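Local coordinates for putative fimbrium subunit Fim1C (PDB 4K4K), which is a putative component of the fimbrial tip, part of the surface filaments that mediate cell adhesion and biofilm formation, at residues Val142-Thr147 with Ser247-Thr252. Residues are numbered along the deposited sequence; the frame is centred on the assembly and turned at random.
Sequences VKLDIT and SKYLYT
Val142 CG1 meets the Tyr249 ring at its edge, 3.5 Å from CD1 and near the ring plane, while Leu144 CD2 approaches that ring obliquely. This is a parallel pair of β-strands in a fimbrillin-like protein of the transthyretin clan, each strand flanked on its other side by an antiparallel neighbour, 202-207 or 259-268. The Tyr251 ring is likewise met at an edge, with Ile146 CG1 4.0 Å from its CD2 and Leu144 CD2 looser beside CE2. Beyond the pair, Tyr249 meets the ring of Phe243 and Tyr251 that of Trp232, both at an incline. The tyrosines stand on the buried face with Leu144 and Ile146; their hydroxyls bond to Val244 N (Tyr249) and Ser240 OG (Tyr251). The ladder has five backbone bonds, starting with Lys143 N to Ser247 O at 3.0 Å; Tyr249 N donates to Lys143 O, and Asp145 N to Tyr249 O. On the partly exposed face, Lys143 and Lys248 run side by side, CG to CG 3.9 Å. A bend at chi2 (73°) turns Lys143 CD away from Lys248. Lys143 NZ makes a salt bridge to Glu204 OE1 and a hydrogen bond to Gln112 OE1. Any attraction between Lys248 and Asp145 is probably weak, since NZ stops 4.5 Å from OD2.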
ATOM      1  N   VAL A 142      -2.652  -4.944   2.202  1.00 16.65           N
ATOM      2  CA  VAL A 142      -1.934  -6.227   2.217  1.00 17.73           C
ATOM      3  C   VAL A 142      -1.390  -6.530   0.825  1.00 21.68           C
ATOM      4  O   VAL A 142      -2.110  -6.387  -0.157  1.00 20.14           O
ATOM      5  CB  VAL A 142      -2.913  -7.330   2.699  1.00 21.51           C
ATOM      6  CG1 VAL A 142      -2.296  -8.736   2.576  1.00 22.21           C
ATOM      7  CG2 VAL A 142      -3.402  -7.061   4.123  1.00 22.43           C
ATOM      8  N   LYS A 143      -0.123  -6.959   0.750  1.00 19.87           N
ATOM      9  CA  LYS A 143       0.496  -7.285  -0.520  1.00 19.38           C
ATOM     10  C   LYS A 143       0.524  -8.797  -0.723  1.00 22.27           C
ATOM     11  O   LYS A 143       0.900  -9.542   0.187  1.00 22.16           O
ATOM     12  CB  LYS A 143       1.929  -6.714  -0.576  1.00 21.36           C
ATOM     13  CG  LYS A 143       2.724  -7.010  -1.871  1.00 20.84           C
ATOM     14  CD  LYS A 143       2.221  -6.198  -3.030  1.00 25.90           C
ATOM     15  CE  LYS A 143       3.026  -6.468  -4.287  1.00 30.60           C
ATOM     16  NZ  LYS A 143       2.689  -5.498  -5.360  1.00 31.51           N
ATOM     17  N   LEU A 144       0.139  -9.239  -1.927  1.00 19.85           N
ATOM     18  CA  LEU A 144       0.253 -10.653  -2.323  1.00 20.87           C
ATOM     19  C   LEU A 144       1.347 -10.740  -3.371  1.00 23.99           C
ATOM     20  O   LEU A 144       1.315  -9.985  -4.345  1.00 21.89           O
ATOM     21  CB  LEU A 144      -1.068 -11.229  -2.861  1.00 20.53           C
ATOM     22  CG  LEU A 144      -2.319 -11.059  -1.974  1.00 23.61           C
ATOM     23  CD1 LEU A 144      -3.534 -11.702  -2.635  1.00 23.29           C
ATOM     24  CD2 LEU A 144      -2.098 -11.609  -0.551  1.00 23.68           C
ATOM     25  N   ASP A 145       2.320 -11.642  -3.165  1.00 22.04           N
ATOM     26  CA  ASP A 145       3.459 -11.819  -4.057  1.00 21.87           C
ATOM     27  C   ASP A 145       3.498 -13.302  -4.402  1.00 26.88           C
ATOM     28  O   ASP A 145       3.757 -14.125  -3.533  1.00 25.36           O
ATOM     29  CB  ASP A 145       4.743 -11.327  -3.354  1.00 23.92           C
ATOM     30  CG  ASP A 145       5.988 -11.299  -4.230  1.00 42.86           C
ATOM     31  OD1 ASP A 145       6.258 -12.309  -4.917  1.00 43.58           O
ATOM     32  OD2 ASP A 145       6.747 -10.316  -4.149  1.00 53.99           O
ATOM     33  N   ILE A 146       3.171 -13.639  -5.645  1.00 22.92           N
ATOM     34  CA  ILE A 146       3.054 -15.032  -6.062  1.00 24.53           C
ATOM     35  C   ILE A 146       4.098 -15.374  -7.113  1.00 27.28           C
ATOM     36  O   ILE A 146       4.267 -14.655  -8.101  1.00 26.88           O
ATOM     37  CB  ILE A 146       1.592 -15.269  -6.561  1.00 28.33           C
ATOM     38  CG1 ILE A 146       0.591 -15.089  -5.385  1.00 29.07           C
ATOM     39  CG2 ILE A 146       1.412 -16.630  -7.275  1.00 31.03           C
ATOM     40  CD1 ILE A 146      -0.799 -14.801  -5.758  1.00 36.55           C
ATOM     41  N   THR A 147       4.788 -16.508  -6.897  1.00 22.55           N
ATOM     42  CA  THR A 147       5.743 -17.037  -7.854  1.00 23.10           C
ATOM     43  C   THR A 147       5.186 -18.370  -8.315  1.00 28.22           C
ATOM     44  O   THR A 147       4.822 -19.199  -7.478  1.00 28.36           O
ATOM     45  CB  THR A 147       7.137 -17.157  -7.217  1.00 35.23           C
ATOM     46  OG1 THR A 147       7.490 -15.891  -6.677  1.00 34.56           O
ATOM     47  CG2 THR A 147       8.202 -17.584  -8.205  1.00 37.08           C
ATOM     48  N   SER A 247       1.379  -6.200   5.805  1.00 23.53           N
ATOM     49  CA  SER A 247       2.123  -7.441   5.586  1.00 22.94           C
ATOM     50  C   SER A 247       2.191  -7.798   4.113  1.00 26.15           C
ATOM     51  O   SER A 247       1.335  -7.385   3.317  1.00 24.24           O
ATOM     52  CB  SER A 247       1.483  -8.601   6.344  1.00 25.46           C
ATOM     53  OG  SER A 247       1.244  -8.241   7.695  1.00 31.74           O
ATOM     54  N   LYS A 248       3.208  -8.595   3.761  1.00 24.42           N
ATOM     55  CA  LYS A 248       3.400  -9.140   2.420  1.00 23.48           C
ATOM     56  C   LYS A 248       3.328 -10.656   2.546  1.00 27.07           C
ATOM     57  O   LYS A 248       4.045 -11.231   3.359  1.00 27.57           O
ATOM     58  CB  LYS A 248       4.737  -8.682   1.810  1.00 27.01           C
ATOM     59  CG  LYS A 248       4.982  -9.251   0.395  1.00 31.29           C
ATOM     60  CD  LYS A 248       6.393  -8.970  -0.146  1.00 38.05           C
ATOM     61  CE  LYS A 248       6.577  -7.531  -0.565  1.00 38.12           C
ATOM     62  NZ  LYS A 248       7.948  -7.256  -1.063  1.00 54.85           N
ATOM     63  N   TYR A 249       2.407 -11.286   1.807  1.00 22.72           N
ATOM     64  CA  TYR A 249       2.226 -12.748   1.776  1.00 23.96           C
ATOM     65  C   TYR A 249       2.870 -13.238   0.517  1.00 28.90           C
ATOM     66  O   TYR A 249       2.518 -12.788  -0.580  1.00 26.57           O
ATOM     67  CB  TYR A 249       0.730 -13.148   1.861  1.00 24.38           C
ATOM     68  CG  TYR A 249       0.145 -12.796   3.219  1.00 25.26           C
ATOM     69  CD1 TYR A 249      -0.302 -11.504   3.496  1.00 24.31           C
ATOM     70  CD2 TYR A 249       0.120 -13.730   4.256  1.00 27.15           C
ATOM     71  CE1 TYR A 249      -0.774 -11.156   4.763  1.00 24.87           C
ATOM     72  CE2 TYR A 249      -0.373 -13.398   5.521  1.00 28.80           C
ATOM     73  CZ  TYR A 249      -0.811 -12.103   5.775  1.00 30.85           C
ATOM     74  OH  TYR A 249      -1.282 -11.735   7.020  1.00 30.86           O
ATOM     75  N   LEU A 250       3.887 -14.086   0.674  1.00 26.40           N
ATOM     76  CA  LEU A 250       4.638 -14.620  -0.446  1.00 27.26           C
ATOM     77  C   LEU A 250       4.245 -16.056  -0.650  1.00 29.86           C
ATOM     78  O   LEU A 250       4.359 -16.864   0.269  1.00 28.24           O
ATOM     79  CB  LEU A 250       6.159 -14.486  -0.218  1.00 28.58           C
ATOM     80  CG  LEU A 250       6.655 -13.052  -0.049  1.00 32.93           C
ATOM     81  CD1 LEU A 250       6.830 -12.714   1.408  1.00 33.83           C
ATOM     82  CD2 LEU A 250       7.943 -12.841  -0.811  1.00 37.05           C
ATOM     83  N   TYR A 251       3.727 -16.368  -1.843  1.00 26.87           N
ATOM     84  CA  TYR A 251       3.342 -17.742  -2.152  1.00 27.09           C
ATOM     85  C   TYR A 251       4.172 -18.277  -3.286  1.00 29.37           C
ATOM     86  O   TYR A 251       4.319 -17.605  -4.310  1.00 28.42           O
ATOM     87  CB  TYR A 251       1.847 -17.851  -2.530  1.00 27.76           C
ATOM     88  CG  TYR A 251       0.884 -17.378  -1.463  1.00 28.17           C
ATOM     89  CD1 TYR A 251       0.562 -18.190  -0.376  1.00 30.69           C
ATOM     90  CD2 TYR A 251       0.232 -16.152  -1.576  1.00 26.28           C
ATOM     91  CE1 TYR A 251      -0.349 -17.773   0.593  1.00 31.71           C
ATOM     92  CE2 TYR A 251      -0.668 -15.717  -0.602  1.00 25.69           C
ATOM     93  CZ  TYR A 251      -0.963 -16.538   0.472  1.00 29.37           C
ATOM     94  OH  TYR A 251      -1.860 -16.124   1.423  1.00 28.13           O
ATOM     95  N   THR A 252       4.691 -19.507  -3.127  1.00 27.47           N
ATOM     96  CA  THR A 252       5.367 -20.218  -4.213  1.00 27.46           C
ATOM     97  C   THR A 252       4.420 -21.333  -4.615  1.00 31.65           C
ATOM     98  O   THR A 252       4.109 -22.214  -3.804  1.00 30.70           O
ATOM     99  CB  THR A 252       6.775 -20.689  -3.858  1.00 34.79           C
ATOM    100  OG1 THR A 252       7.576 -19.555  -3.523  1.00 33.25           O
ATOM    101  CG2 THR A 252       7.436 -21.446  -5.026  1.00 38.84           C
TER